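Local coordinates for putative 4-Hydroxy-2-oxoglutarate aldolase / 2-dehydro-3-deoxyphosphogluconate aldolase (Yersinia enterocolitica, PDB 3LM7), which is a putative aldolase of the KDGP aldolase family, which belongs to the TIM-barrel clan, and its exact function is not established, at residues A21-N26 against T229-P234; Q89-H94 against A107-H112; N96-G101 against T133-S138; V126-I131 against D142-V147; F178-C183 against L209-T214. All coordinates share one frame; numbering follows the deposited sequence.

Overall arrangement
The five contacts show how chemistry follows place in a beta/alpha barrel. Interaction 5 is the buried one, an apolar helix-to-helix fit with a potassium ion and the second subunit at its margin; the other four are only partly buried. Interactions 1 and 2 work through side-chain amides that bind backbone groups near helix ends: the former ties the first helix to the segment before the last one, the latter joins two consecutive helix-to-strand turns. Interactions 3 and 4 share the long excursion after strand 115-120; one turns on a threonine hydroxyl, the other on a strand ladder with one face toward the protein and one more exposed. F99 touches I131 between these two, and F178 and V147 join interactions 4 and 5.

Interaction 1: A21-N26 against T229-P234; sequences AGSKDN and TGNTRP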
# COMPACT_ATOMS: atom_id res chain seq x y z
N ALA A 21 -11.76 12.68 21.06
CA ALA A 21 -12.06 12.29 22.45
C ALA A 21 -12.64 13.48 23.18
O ALA A 21 -12.16 14.59 23.05
CB ALA A 21 -10.80 11.77 23.17
N GLY A 22 -13.66 13.25 24.01
CA GLY A 22 -14.16 14.38 24.82
C GLY A 22 -13.53 14.40 26.21
O GLY A 22 -13.76 15.35 26.98
N SER A 23 -12.76 13.38 26.54
CA SER A 23 -12.13 13.28 27.88
C SER A 23 -11.12 12.13 27.85
O SER A 23 -11.12 11.34 26.90
CB SER A 23 -13.21 12.94 28.95
OG SER A 23 -13.67 11.60 28.83
N LYS A 24 -10.28 12.00 28.87
CA LYS A 24 -9.36 10.83 28.91
C LYS A 24 -10.07 9.49 29.01
O LYS A 24 -9.69 8.52 28.33
CB LYS A 24 -8.35 11.01 30.08
CG LYS A 24 -7.29 12.04 29.74
CD LYS A 24 -6.53 12.44 31.00
CE LYS A 24 -5.57 13.56 30.70
NZ LYS A 24 -6.18 14.86 30.71
N ASP A 25 -11.10 9.42 29.86
CA ASP A 25 -11.89 8.17 29.98
C ASP A 25 -12.53 7.91 28.60
O ASP A 25 -12.64 6.79 28.18
CB ASP A 25 -13.07 8.29 31.00
CG ASP A 25 -12.62 8.38 32.45
OD1 ASP A 25 -11.53 7.87 32.76
OD2 ASP A 25 -13.34 9.00 33.29
N ASN A 26 -12.95 8.95 27.92
CA ASN A 26 -13.59 8.74 26.59
C ASN A 26 -12.58 8.18 25.60
O ASN A 26 -12.89 7.26 24.82
CB ASN A 26 -14.25 10.05 26.08
CG ASN A 26 -15.02 9.87 24.75
OD1 ASN A 26 -15.02 10.76 23.90
ND2 ASN A 26 -15.66 8.70 24.58
N THR A 229 -22.48 15.62 26.50
CA THR A 229 -21.21 15.34 27.21
C THR A 229 -19.96 15.75 26.46
O THR A 229 -18.88 15.82 27.06
CB THR A 229 -21.05 13.81 27.54
OG1 THR A 229 -21.03 13.05 26.31
CG2 THR A 229 -22.23 13.30 28.41
N GLY A 230 -20.09 15.97 25.14
CA GLY A 230 -18.93 16.18 24.26
C GLY A 230 -18.19 14.88 23.93
O GLY A 230 -17.14 14.90 23.29
N ASN A 231 -18.71 13.75 24.36
CA ASN A 231 -17.99 12.49 24.18
C ASN A 231 -18.42 11.72 22.95
O ASN A 231 -19.63 11.55 22.66
CB ASN A 231 -18.17 11.56 25.40
CG ASN A 231 -17.43 12.03 26.67
OD1 ASN A 231 -16.54 12.91 26.66
ND2 ASN A 231 -17.73 11.37 27.75
N THR A 232 -17.43 11.23 22.22
CA THR A 232 -17.71 10.32 21.11
C THR A 232 -18.33 9.02 21.63
O THR A 232 -17.78 8.43 22.59
CB THR A 232 -16.39 10.02 20.29
OG1 THR A 232 -15.99 11.25 19.64
CG2 THR A 232 -16.61 8.94 19.27
N ARG A 233 -19.42 8.58 21.01
CA ARG A 233 -20.13 7.39 21.48
C ARG A 233 -19.35 6.14 21.19
O ARG A 233 -19.16 5.80 20.02
CB ARG A 233 -21.51 7.29 20.83
CG ARG A 233 -22.49 8.39 21.28
CD ARG A 233 -23.88 8.20 20.56
NE ARG A 233 -24.57 9.49 20.52
CZ ARG A 233 -24.59 10.33 19.49
NH1 ARG A 233 -24.02 10.00 18.37
NH2 ARG A 233 -25.23 11.50 19.61
N PRO A 234 -18.89 5.41 22.24
CA PRO A 234 -18.15 4.18 21.95
C PRO A 234 -18.96 3.18 21.17
O PRO A 234 -18.38 2.45 20.37
CB PRO A 234 -17.70 3.67 23.34
CG PRO A 234 -17.73 4.94 24.18
CD PRO A 234 -18.84 5.77 23.67
O HOH W 1 -16.33 16.33 26.93
O HOH W 2 -15.80 11.38 30.17
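N26 and N231 lie one over the other, their side-chain amides stacked with planes 22° apart and the two chains running past each other in opposite directions. N26 can be followed atom by atom. Its CB faces the 229-234 segment and rests 3.7 Å from N231 OD1. Because CG is anti to the backbone N (chi1 -176°), the amide swings across the gap, and N26 CG settles 3.6 Å from N231 CB. At the tip, N26 OD1 receives two backbone N-H groups. G22 N arrives in the carbonyl plane, on a lone pair, at 2.8 Å from N26 OD1; T232 N comes to the same OD1 at 3.0 Å, tilted out of that plane and by a more bent bond. N26 ND2 in turn donates to T232 O over 2.9 Å, so one amide serves both backbone polar groups of T232. In barrel terms this joins the start of helix 24-33, the first after strand 17-20, to the short antiparallel ribbon that precedes helix 234-247. S23 is the N-cap of the former helix, its OG accepting from N26 N, while T232 OG1 bonds to L20 O. G22, without a side chain, lets N231 OD1 come within 3.3 Å of G22 CA. Between the partly exposed S23 and N231, a water accepts from N231 ND2 and is hydrogen-bonded to S23 OG.

Interaction 2: Q89-H94 against A107-H112; sequences QVQPQH and ALLGQH
Q91 and Q111 meet tip to tip because both chains fold at the second torsion, Q91 with chi2 at -79° and Q111 at 77°. The two amides do not stack: their planes stand 79° apart. Q111 NE2 donates to Q91 OE1 over 3.0 Å, with Q91 OE1 lying close to the amide plane of Q111, yet the donor approaches from above the Q91 carbonyl plane. The other end of the Q91 amide makes the more regular bond. Q91 NE2 reaches L109 O at 3.0 Å, in the carbonyl plane and on a lone pair, and it also donates to Q88 O. One NE2 therefore takes up a carbonyl from the last turn of each of two helices, 80-90 and 102-109, while T114 OG1 gives Q111 NE2 a second partner. Beside these polar groups there is one apolar touch: P92 CD lies 4.2 Å from L109 CD2, the side chains crossing at about a right angle. Q91 and G110, both with positive phi, mark where the two helices end. P92 then packs on L68 and V70 of strand 68-71 and L109 on V116 of strand 115-120, so the pair bridges consecutive helix-to-strand turns of the barrel.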
# COMPACT_ATOMS: atom_id res chain seq x y z
N GLN A 89 7.33 17.57 20.06
CA GLN A 89 7.56 17.04 21.43
C GLN A 89 6.77 15.78 21.73
O GLN A 89 7.30 14.79 22.27
CB GLN A 89 7.24 18.12 22.48
CG GLN A 89 8.06 19.38 22.26
CD GLN A 89 7.97 20.38 23.44
OE1 GLN A 89 7.94 19.98 24.62
NE2 GLN A 89 7.89 21.65 23.10
N VAL A 90 5.52 15.76 21.30
CA VAL A 90 4.68 14.61 21.61
C VAL A 90 5.06 13.34 20.83
O VAL A 90 4.92 12.23 21.36
CB VAL A 90 3.19 14.96 21.38
CG1 VAL A 90 2.31 13.68 21.48
CG2 VAL A 90 2.77 16.03 22.41
N GLN A 91 5.45 13.49 19.57
CA GLN A 91 5.71 12.36 18.66
C GLN A 91 4.54 11.40 18.60
O GLN A 91 4.69 10.19 18.92
CB GLN A 91 6.98 11.60 19.10
CG GLN A 91 8.22 12.50 19.09
CD GLN A 91 8.75 12.66 17.65
OE1 GLN A 91 8.96 11.68 16.96
NE2 GLN A 91 9.00 13.90 17.24
N PRO A 92 3.38 11.89 18.14
CA PRO A 92 2.20 11.06 18.01
C PRO A 92 2.25 10.18 16.78
O PRO A 92 3.25 10.23 16.00
CB PRO A 92 1.08 12.10 17.83
CG PRO A 92 1.74 13.11 16.87
CD PRO A 92 3.18 13.21 17.48
N GLN A 93 1.16 9.41 16.56
CA GLN A 93 1.02 8.63 15.34
C GLN A 93 0.52 9.47 14.17
O GLN A 93 0.74 9.09 13.02
CB GLN A 93 0.07 7.44 15.53
CG GLN A 93 0.81 6.30 16.30
CD GLN A 93 -0.16 5.19 16.72
OE1 GLN A 93 -1.31 5.19 16.30
NE2 GLN A 93 0.31 4.25 17.59
N HIS A 94 -0.09 10.60 14.46
CA HIS A 94 -0.81 11.33 13.41
C HIS A 94 -0.88 12.81 13.72
O HIS A 94 -1.09 13.19 14.91
CB HIS A 94 -2.28 10.78 13.33
CG HIS A 94 -3.05 11.36 12.18
ND1 HIS A 94 -3.85 12.47 12.32
CD2 HIS A 94 -3.13 10.99 10.87
CE1 HIS A 94 -4.43 12.73 11.16
NE2 HIS A 94 -3.99 11.85 10.26
N ALA A 107 9.44 18.34 9.32
CA ALA A 107 10.81 18.65 9.69
C ALA A 107 10.96 18.62 11.21
O ALA A 107 11.96 18.05 11.67
CB ALA A 107 11.23 20.03 9.18
N LEU A 108 10.04 19.21 11.98
CA LEU A 108 10.16 19.17 13.44
C LEU A 108 9.89 17.77 14.02
O LEU A 108 10.42 17.43 15.09
CB LEU A 108 9.25 20.18 14.10
CG LEU A 108 9.65 21.65 13.74
CD1 LEU A 108 8.72 22.57 14.53
CD2 LEU A 108 11.22 21.98 14.02
N LEU A 109 9.13 16.93 13.32
CA LEU A 109 8.94 15.56 13.80
C LEU A 109 10.25 14.79 13.75
O LEU A 109 10.53 13.94 14.64
CB LEU A 109 7.86 14.80 12.97
CG LEU A 109 6.40 15.13 13.37
CD1 LEU A 109 5.42 14.71 12.21
CD2 LEU A 109 6.02 14.40 14.68
N GLY A 110 11.05 15.07 12.72
CA GLY A 110 12.39 14.46 12.61
C GLY A 110 12.36 13.00 12.14
O GLY A 110 13.38 12.32 12.18
N GLN A 111 11.21 12.52 11.67
CA GLN A 111 11.12 11.14 11.14
C GLN A 111 9.88 11.16 10.22
O GLN A 111 9.02 12.08 10.30
CB GLN A 111 11.02 10.01 12.26
CG GLN A 111 10.20 10.41 13.51
CD GLN A 111 8.65 10.36 13.29
OE1 GLN A 111 8.15 9.82 12.35
NE2 GLN A 111 7.93 10.94 14.20
N HIS A 112 9.80 10.16 9.37
CA HIS A 112 8.68 10.05 8.41
C HIS A 112 7.64 9.00 8.79
O HIS A 112 6.77 8.72 7.99
CB HIS A 112 9.22 9.71 7.02
CG HIS A 112 8.33 10.17 5.90
ND1 HIS A 112 8.40 11.45 5.37
CD2 HIS A 112 7.37 9.52 5.20
CE1 HIS A 112 7.50 11.56 4.40
NE2 HIS A 112 6.87 10.41 4.27

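Interaction 3: N96-G101 against T133-S138; sequences NQVFTG and TGPLSS
T133 OG1 has two partners: it accepts from F99 N over 3.1 Å, with an almost straight N-H···O angle of 170°, and it is hydrogen-bonded to L119 O. A single hydroxyl of the 133-138 loop thus links the loop after strand 94-95 and strand 115-120. The first torsion of T133, 56°, sets OG1 between its own backbone N and carbonyl carbon, where it also lies 3.4 Å from F99 CB. F99 itself turns elsewhere. Its CG is anti to the backbone N (chi1 -180°), which carries the ring off toward M153 and L154 of helix 147-156, leaving only the start of the side chain beside T133. V98 packs with its branches, CB lying 3.3 Å from the carbonyl oxygen T133 O and CG2 3.7 Å from G134 CA. Farther out the fit is tight again: T100 OG1 presses within 3.0 Å of G134 CA, an approach open because G134 carries no side chain. T100 CG2 ends beside S137 OG, 4.0 Å away, and S137 OG accepts from G134 N over 3.0 Å, tying down the turn that T100 leans on. Within the 96-101 loop, Q97 OE1 accepts from V98 N and is also hydrogen-bonded to S80 OG, which helps to fix the loop's shape. The two segments are neighbouring connections from a strand to the following helix, a shorter one and a long excursion. They lie at the C-terminal ends of the barrel strands, the rim where TIM-barrel enzymes generally carry their active sites.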
# COMPACT_ATOMS: atom_id res chain seq x y z
N ASN A 96 -2.69 16.53 12.18
CA ASN A 96 -3.50 17.23 11.22
C ASN A 96 -2.77 18.52 10.86
O ASN A 96 -2.47 19.32 11.77
CB ASN A 96 -4.86 17.62 11.81
CG ASN A 96 -5.81 16.41 11.94
OD1 ASN A 96 -6.45 15.97 10.96
ND2 ASN A 96 -5.85 15.83 13.13
N GLN A 97 -2.59 18.80 9.57
CA GLN A 97 -2.03 20.10 9.19
C GLN A 97 -2.82 20.75 8.04
O GLN A 97 -3.49 20.07 7.29
CB GLN A 97 -0.53 20.04 8.77
CG GLN A 97 0.49 20.30 9.93
CD GLN A 97 0.33 21.71 10.49
OE1 GLN A 97 -0.43 22.53 9.96
NE2 GLN A 97 0.96 21.96 11.63
N VAL A 98 -2.64 22.09 7.89
CA VAL A 98 -3.04 22.78 6.65
C VAL A 98 -1.88 22.70 5.65
O VAL A 98 -0.77 22.35 6.02
CB VAL A 98 -3.48 24.24 6.92
CG1 VAL A 98 -4.75 24.18 7.82
CG2 VAL A 98 -2.35 25.10 7.52
N PHE A 99 -2.16 23.00 4.39
CA PHE A 99 -1.22 22.69 3.32
C PHE A 99 0.13 23.36 3.64
O PHE A 99 1.21 22.76 3.40
CB PHE A 99 -1.85 23.22 1.99
CG PHE A 99 -1.01 22.97 0.77
CD1 PHE A 99 -1.21 21.83 0.02
CD2 PHE A 99 -0.02 23.91 0.37
CE1 PHE A 99 -0.42 21.56 -1.15
CE2 PHE A 99 0.79 23.65 -0.76
CZ PHE A 99 0.55 22.48 -1.54
N THR A 100 0.08 24.57 4.21
CA THR A 100 1.30 25.38 4.37
C THR A 100 2.01 25.02 5.68
O THR A 100 3.00 25.63 6.03
CB THR A 100 0.90 26.88 4.43
OG1 THR A 100 -0.21 27.05 5.37
CG2 THR A 100 0.46 27.36 3.05
N GLY A 101 1.48 24.06 6.42
CA GLY A 101 2.10 23.64 7.67
C GLY A 101 2.73 22.25 7.61
O GLY A 101 3.44 21.85 8.57
N THR A 133 -4.77 27.03 2.21
CA THR A 133 -5.56 26.72 3.40
C THR A 133 -4.78 27.10 4.68
O THR A 133 -5.21 26.76 5.78
CB THR A 133 -5.96 25.21 3.42
OG1 THR A 133 -4.76 24.40 3.34
CG2 THR A 133 -6.80 24.87 2.15
N GLY A 134 -3.68 27.84 4.54
CA GLY A 134 -2.95 28.32 5.71
C GLY A 134 -3.57 29.62 6.25
O GLY A 134 -4.54 30.10 5.73
N PRO A 135 -3.07 30.11 7.38
CA PRO A 135 -3.75 31.22 8.07
C PRO A 135 -3.86 32.49 7.24
O PRO A 135 -4.97 33.08 7.18
CB PRO A 135 -2.90 31.48 9.33
CG PRO A 135 -1.73 30.60 9.22
CD PRO A 135 -1.98 29.52 8.15
N LEU A 136 -2.77 32.96 6.63
CA LEU A 136 -2.88 34.14 5.72
C LEU A 136 -3.48 33.75 4.37
O LEU A 136 -4.34 34.46 3.82
CB LEU A 136 -1.50 34.79 5.44
CG LEU A 136 -0.85 35.27 6.75
CD1 LEU A 136 0.54 35.74 6.49
CD2 LEU A 136 -1.63 36.45 7.38
N SER A 137 -3.04 32.63 3.82
CA SER A 137 -3.44 32.27 2.41
C SER A 137 -4.94 31.96 2.33
O SER A 137 -5.54 32.23 1.31
CB SER A 137 -2.58 31.07 1.84
OG SER A 137 -2.56 29.93 2.77
N SER A 138 -5.52 31.42 3.41
CA SER A 138 -6.99 31.19 3.43
C SER A 138 -7.78 32.48 3.25
O SER A 138 -8.97 32.43 2.89
CB SER A 138 -7.41 30.48 4.75
OG SER A 138 -7.18 31.33 5.87

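Interaction 4: V126-I131 against D142-V147; sequences VGYVKI and DAIVPV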
# COMPACT_ATOMS: atom_id res chain seq x y z
N VAL A 126 -14.20 18.90 -10.68
CA VAL A 126 -13.48 17.65 -10.65
C VAL A 126 -12.07 17.80 -11.26
O VAL A 126 -11.88 18.36 -12.38
CB VAL A 126 -14.30 16.54 -11.38
CG1 VAL A 126 -13.46 15.27 -11.48
CG2 VAL A 126 -15.64 16.26 -10.61
N GLY A 127 -11.10 17.26 -10.52
CA GLY A 127 -9.68 17.33 -10.85
C GLY A 127 -8.88 18.52 -10.32
O GLY A 127 -7.64 18.57 -10.52
N TYR A 128 -9.54 19.45 -9.64
CA TYR A 128 -8.92 20.71 -9.17
C TYR A 128 -9.22 20.94 -7.68
O TYR A 128 -10.38 20.84 -7.28
CB TYR A 128 -9.40 21.95 -10.02
CG TYR A 128 -8.90 21.77 -11.43
CD1 TYR A 128 -7.64 22.23 -11.83
CD2 TYR A 128 -9.68 21.03 -12.34
CE1 TYR A 128 -7.17 21.97 -13.16
CE2 TYR A 128 -9.20 20.73 -13.64
CZ TYR A 128 -7.98 21.22 -14.05
OH TYR A 128 -7.63 20.92 -15.33
N VAL A 129 -8.18 21.29 -6.90
CA VAL A 129 -8.34 21.44 -5.49
C VAL A 129 -7.74 22.78 -4.99
O VAL A 129 -6.80 23.33 -5.60
CB VAL A 129 -7.61 20.31 -4.72
CG1 VAL A 129 -8.41 19.00 -4.71
CG2 VAL A 129 -6.07 20.16 -5.19
N LYS A 130 -8.28 23.27 -3.89
CA LYS A 130 -7.81 24.57 -3.30
C LYS A 130 -6.76 24.23 -2.25
O LYS A 130 -6.98 23.33 -1.42
CB LYS A 130 -8.98 25.25 -2.67
CG LYS A 130 -8.59 26.43 -1.77
CD LYS A 130 -9.91 27.09 -1.23
CE LYS A 130 -9.59 28.00 -0.05
NZ LYS A 130 -10.77 28.91 0.27
N ILE A 131 -5.63 24.89 -2.33
CA ILE A 131 -4.47 24.57 -1.47
C ILE A 131 -4.04 25.74 -0.62
O ILE A 131 -3.12 25.58 0.17
CB ILE A 131 -3.19 23.99 -2.25
CG1 ILE A 131 -2.68 25.04 -3.28
CG2 ILE A 131 -3.58 22.78 -3.11
CD1 ILE A 131 -1.35 24.64 -3.94
N ASP A 142 -8.34 32.22 -3.87
CA ASP A 142 -8.00 30.79 -3.82
C ASP A 142 -6.88 30.39 -4.76
O ASP A 142 -6.83 30.84 -5.92
CB ASP A 142 -9.22 29.94 -4.15
CG ASP A 142 -10.32 30.10 -3.15
OD1 ASP A 142 -10.11 30.65 -2.05
OD2 ASP A 142 -11.41 29.68 -3.49
N ALA A 143 -5.98 29.56 -4.25
CA ALA A 143 -4.98 28.89 -5.10
C ALA A 143 -5.58 27.56 -5.48
O ALA A 143 -5.78 26.66 -4.60
CB ALA A 143 -3.69 28.69 -4.32
N ILE A 144 -5.88 27.40 -6.76
CA ILE A 144 -6.55 26.15 -7.27
C ILE A 144 -5.61 25.48 -8.26
O ILE A 144 -5.09 26.12 -9.23
CB ILE A 144 -7.91 26.50 -8.00
CG1 ILE A 144 -8.82 27.18 -7.00
CG2 ILE A 144 -8.53 25.27 -8.78
CD1 ILE A 144 -9.69 28.21 -7.64
N VAL A 145 -5.39 24.18 -8.06
CA VAL A 145 -4.34 23.50 -8.81
C VAL A 145 -4.81 22.10 -9.11
O VAL A 145 -5.77 21.60 -8.54
CB VAL A 145 -2.97 23.48 -8.05
CG1 VAL A 145 -2.58 24.86 -7.53
CG2 VAL A 145 -3.02 22.42 -6.84
N PRO A 146 -4.12 21.45 -10.04
CA PRO A 146 -4.53 20.09 -10.38
C PRO A 146 -4.30 19.16 -9.20
O PRO A 146 -3.34 19.33 -8.46
CB PRO A 146 -3.60 19.73 -11.56
CG PRO A 146 -3.23 21.13 -12.19
CD PRO A 146 -3.20 22.08 -11.01
N VAL A 147 -5.18 18.18 -9.04
CA VAL A 147 -5.02 17.19 -7.95
C VAL A 147 -3.61 16.57 -7.95
O VAL A 147 -2.97 16.50 -6.86
CB VAL A 147 -6.15 16.11 -7.97
CG1 VAL A 147 -5.87 14.95 -6.96
CG2 VAL A 147 -7.54 16.84 -7.70
O HOH W 3 -13.09 28.49 -1.28
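An antiparallel two-stranded ribbon, 128-130 against 144-146, brings V129 and V145 together as a hydrogen-bonded pair. V129 N reaches V145 O at 2.9 Å, and V145 N answers to V129 O at 3.0 Å. The ladder runs on beyond the strands: I131 N bonds to A143 O, and V147 N to G127 O. In the barrel this ribbon is an elaboration of the connection from strand 115-120 to helix 147-156, which begins at V147 with P146 as its N-cap. The face bearing V129 and V145 turns to the protein, where V129 and I131 pack on I120 and A150. Here I131 CG2 meets V145 CG2 at 3.8 Å, the side chains crossing at about a right angle, and V129 CG1 touches V147 CG2, also at 3.8 Å. The face of K130 and I144 is more exposed. I144 CG2 packs against Y128 CB at 3.6 Å. K130, extended beyond CG, lies across D142, its CD and CE against the carboxylate before NZ forms a salt bridge with D142 OD1 at 3.0 Å. NZ meets that oxygen from above the carboxylate plane, while a water accepts from K130 NZ and donates to D142 OD2.

Interaction 5: F178-C183 against L209-T214; sequences FVAEAC and LDAGVT. With K (potassium ion), chain E.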
# COMPACT_ATOMS: atom_id res chain seq x y z
N PHE A 178 -12.38 11.33 -7.80
CA PHE A 178 -11.22 11.70 -8.60
C PHE A 178 -9.99 11.75 -7.71
O PHE A 178 -8.93 11.27 -8.13
CB PHE A 178 -11.45 13.06 -9.28
CG PHE A 178 -10.38 13.40 -10.30
CD1 PHE A 178 -10.58 13.18 -11.64
CD2 PHE A 178 -9.14 13.93 -9.88
CE1 PHE A 178 -9.53 13.50 -12.58
CE2 PHE A 178 -8.12 14.26 -10.82
CZ PHE A 178 -8.32 14.05 -12.15
N VAL A 179 -10.08 12.39 -6.57
CA VAL A 179 -8.92 12.49 -5.63
C VAL A 179 -8.46 11.09 -5.21
O VAL A 179 -7.24 10.83 -5.14
CB VAL A 179 -9.29 13.34 -4.41
CG1 VAL A 179 -8.26 13.28 -3.28
CG2 VAL A 179 -9.46 14.89 -4.85
N ALA A 180 -9.43 10.23 -4.91
CA ALA A 180 -9.15 8.85 -4.55
C ALA A 180 -8.38 8.12 -5.66
O ALA A 180 -7.36 7.44 -5.40
CB ALA A 180 -10.46 8.12 -4.17
N GLU A 181 -8.81 8.28 -6.92
CA GLU A 181 -8.09 7.60 -8.05
C GLU A 181 -6.67 8.14 -8.23
O GLU A 181 -5.73 7.36 -8.47
CB GLU A 181 -8.88 7.73 -9.34
CG GLU A 181 -10.31 7.49 -9.01
CD GLU A 181 -10.93 6.46 -9.79
OE1 GLU A 181 -10.32 5.33 -9.72
OE2 GLU A 181 -12.03 6.76 -10.43
N ALA A 182 -6.52 9.46 -8.01
CA ALA A 182 -5.22 10.10 -8.12
C ALA A 182 -4.28 9.66 -6.93
O ALA A 182 -3.06 9.36 -7.13
CB ALA A 182 -5.41 11.66 -8.17
N CYS A 183 -4.85 9.52 -5.73
CA CYS A 183 -4.02 9.03 -4.61
C CYS A 183 -3.56 7.59 -4.90
O CYS A 183 -2.44 7.26 -4.64
CB CYS A 183 -4.81 9.01 -3.29
SG CYS A 183 -5.05 10.77 -2.61
N LEU A 209 -11.42 2.55 -1.24
CA LEU A 209 -10.89 1.21 -1.42
C LEU A 209 -11.01 0.75 -2.88
O LEU A 209 -10.08 0.15 -3.40
CB LEU A 209 -11.64 0.20 -0.52
CG LEU A 209 -11.55 0.45 0.98
CD1 LEU A 209 -12.46 -0.59 1.77
CD2 LEU A 209 -10.05 0.33 1.48
N ASP A 210 -12.13 1.07 -3.55
CA ASP A 210 -12.31 0.63 -4.96
C ASP A 210 -11.33 1.34 -5.90
O ASP A 210 -10.90 0.73 -6.86
CB ASP A 210 -13.73 0.91 -5.47
CG ASP A 210 -14.80 -0.03 -4.85
OD1 ASP A 210 -14.45 -1.01 -4.15
OD2 ASP A 210 -15.98 0.25 -5.06
N ALA A 211 -10.99 2.61 -5.58
CA ALA A 211 -9.92 3.35 -6.30
C ALA A 211 -8.53 2.73 -6.11
O ALA A 211 -7.66 2.79 -7.04
CB ALA A 211 -9.91 4.85 -5.87
N GLY A 212 -8.31 2.06 -4.98
CA GLY A 212 -7.04 1.37 -4.71
C GLY A 212 -6.18 2.17 -3.70
O GLY A 212 -4.98 1.90 -3.56
N VAL A 213 -6.78 3.14 -3.00
CA VAL A 213 -6.00 3.88 -2.00
C VAL A 213 -5.42 2.93 -0.91
O VAL A 213 -6.18 2.19 -0.30
CB VAL A 213 -6.80 5.04 -1.35
CG1 VAL A 213 -5.92 5.82 -0.38
CG2 VAL A 213 -7.37 5.96 -2.43
N THR A 214 -4.11 2.99 -0.69
CA THR A 214 -3.40 2.07 0.18
C THR A 214 -3.74 2.24 1.67
O THR A 214 -3.89 1.22 2.39
CB THR A 214 -1.91 2.19 -0.06
OG1 THR A 214 -1.71 1.89 -1.46
CG2 THR A 214 -1.17 1.09 0.72
K K E . -7.82 2.71 -9.69
O HOH W 4 -5.88 4.92 -9.91
O HOH W 5 -2.48 4.83 -2.23
O HOH W 6 -9.47 0.29 -9.26
O HOH W 7 -7.89 3.00 -12.73
O HOH W 8 -10.60 3.06 -9.92
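A180 and A211 press methyl to methyl, with A180 CB 3.7 Å from A211 CB, and small side chains here let the backbones come close. A211 CB also sits against the A180 carbonyl group, 3.6 Å from A180 C. Next along, V213 has CG1 anti to the backbone N (chi1 -177°), which leaves CG2 to lean over A180 O at 3.3 Å and to reach C183 CB at 4.1 Å. This side is buried and apolar, with L190 of strand 189-192 touching both A180 and V213. The helices are neighbours in the alpha layer of the barrel, and helix 201-211 stops here in a Schellman motif whose C-prime residue is G212, with positive phi. The opposite character appears at E181. Its chain bends at chi2 and sends OE1 toward A211 CB, at a looser 3.9 Å, beside a hydrated potassium ion. A211 O binds the ion at 2.6 Å and four waters lie around it. One of these waters donates to E181 O at 2.8 Å and another to D210 O, so E181 O reaches the ion through solvent, while 209-214 has both a direct ligand and a water-mediated link. A211 O of the second subunit binds the same potassium, and T214 packs on T214 of that subunit.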